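Local atomic coordinates of arsenate Reductase (Corynebacterium glutamicum, PDB entry 3T38), a protein that reduces arsenate to arsenite with electrons that come from thioredoxin, and is built on the fold of low-molecular-weight tyrosine phosphatases. Residues S95-S99 with V112-G116. Numbering follows the deposited sequence.
Sequences SQIAS and VRSAG
Ser114 reaches from its strand into the side of the helix between Ser95 and Ser99. Its CB lies 3.6 Å from Ser95 O and also packs against the CB atoms of Ser95 and Ser99. Because chi1 is 57°, the hydroxyl stands between the backbone N and carbonyl carbon of Ser114 and turns toward Gln96, whose OE1 is 3.6 Å from Ser114 OG, too far for a direct bond. A water fills in, 2.8 Å from Ser99 OG, with a weak bond to Gln96 OE1; its separation from Ser114 OG is short and the exact value doubtful. Asn91 ND2 also hydrogen-bonds Ser114 OG. Helix 94-106 is the crossover of the beta-alpha-beta unit that links parallel strands 83-88 and 111-116 in the low-molecular-weight phosphatase fold, and the axes of segments 95-99 and 112-116 run antiparallel (177°) and come within 7.9 Å. Such small serine side chains suit so close an approach. One helical turn beyond Ser95, Ser99 holds its OG anti to the backbone N, 3.6 Å from Val112 CG1. Gln96 bends at chi2 (-82°), which brings its amide back toward the strand, while its NE2 donates to Asn91 O.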
loop_
_atom_site.group_PDB
_atom_site.type_symbol
_atom_site.label_atom_id
_atom_site.label_comp_id
_atom_site.label_asym_id
_atom_site.label_seq_id
_atom_site.Cartn_x
_atom_site.Cartn_y
_atom_site.Cartn_z
ATOM N N SER A 95 -15.079 1.658 -10.068
ATOM C CA SER A 95 -15.370 1.250 -8.668
ATOM C C SER A 95 -16.023 2.353 -7.841
ATOM O O SER A 95 -16.752 2.080 -6.890
ATOM C CB SER A 95 -14.137 0.676 -7.943
ATOM O OG SER A 95 -13.012 1.554 -7.964
ATOM N N GLN A 96 -15.748 3.585 -8.185
ATOM C CA GLN A 96 -16.334 4.728 -7.487
ATOM C C GLN A 96 -17.791 4.926 -7.869
ATOM O O GLN A 96 -18.618 5.248 -7.012
ATOM C CB GLN A 96 -15.534 6.013 -7.777
ATOM C CG GLN A 96 -14.064 5.956 -7.313
ATOM C CD GLN A 96 -13.905 6.266 -5.816
ATOM O OE1 GLN A 96 -14.889 6.338 -5.075
ATOM N NE2 GLN A 96 -12.656 6.475 -5.365
ATOM N N ILE A 97 -18.082 4.752 -9.148
ATOM C CA ILE A 97 -19.424 4.741 -9.671
ATOM C C ILE A 97 -20.214 3.631 -9.027
ATOM O O ILE A 97 -21.328 3.887 -8.528
ATOM C CB ILE A 97 -19.440 4.501 -11.213
ATOM C CG1 ILE A 97 -18.670 5.613 -11.916
ATOM C CG2 ILE A 97 -20.921 4.360 -11.719
ATOM C CD1 ILE A 97 -18.388 5.306 -13.414
ATOM N N ALA A 98 -19.662 2.409 -9.028
ATOM C CA ALA A 98 -20.403 1.283 -8.523
ATOM C C ALA A 98 -20.680 1.490 -7.036
ATOM O O ALA A 98 -21.785 1.241 -6.537
ATOM C CB ALA A 98 -19.656 -0.008 -8.736
ATOM N N SER A 99 -19.656 1.939 -6.318
ATOM C CA SER A 99 -19.788 2.093 -4.896
ATOM C C SER A 99 -20.834 3.143 -4.535
ATOM O O SER A 99 -21.605 2.947 -3.571
ATOM C CB SER A 99 -18.415 2.489 -4.270
ATOM O OG SER A 99 -18.580 2.848 -2.890
ATOM N N VAL A 112 -20.376 -0.033 2.010
ATOM C CA VAL A 112 -19.798 -0.224 0.666
ATOM C C VAL A 112 -18.397 0.373 0.650
ATOM O O VAL A 112 -18.210 1.460 1.154
ATOM C CB VAL A 112 -20.668 0.434 -0.429
ATOM C CG1 VAL A 112 -20.264 -0.123 -1.865
ATOM C CG2 VAL A 112 -22.199 0.155 -0.199
ATOM N N ARG A 113 -17.427 -0.312 0.009
ATOM C CA ARG A 113 -16.062 0.170 -0.135
ATOM C C ARG A 113 -15.602 0.070 -1.539
ATOM O O ARG A 113 -16.119 -0.746 -2.333
ATOM C CB ARG A 113 -15.158 -0.664 0.710
ATOM C CG ARG A 113 -15.666 -0.732 2.112
ATOM C CD ARG A 113 -14.601 -1.241 3.062
ATOM N NE ARG A 113 -14.973 -1.075 4.479
ATOM C CZ ARG A 113 -15.689 -1.941 5.189
ATOM N NH1 ARG A 113 -16.230 -3.010 4.602
ATOM N NH2 ARG A 113 -15.913 -1.717 6.495
ATOM N N SER A 114 -14.618 0.900 -1.881
ATOM C CA SER A 114 -13.913 0.692 -3.162
ATOM C C SER A 114 -12.386 0.800 -3.057
ATOM O O SER A 114 -11.870 1.284 -2.067
ATOM C CB SER A 114 -14.425 1.686 -4.219
ATOM O OG SER A 114 -14.296 3.053 -3.802
ATOM N N ALA A 115 -11.653 0.351 -4.096
ATOM C CA ALA A 115 -10.215 0.449 -4.047
ATOM C C ALA A 115 -9.675 0.180 -5.412
ATOM O O ALA A 115 -10.427 -0.266 -6.286
ATOM C CB ALA A 115 -9.602 -0.538 -2.947
ATOM N N GLY A 116 -8.380 0.472 -5.582
ATOM C CA GLY A 116 -7.718 0.341 -6.856
ATOM C C GLY A 116 -6.450 -0.470 -6.701
ATOM O O GLY A 116 -5.884 -0.546 -5.594
HETATM O O HOH W 1 -16.206 4.243 -2.628
#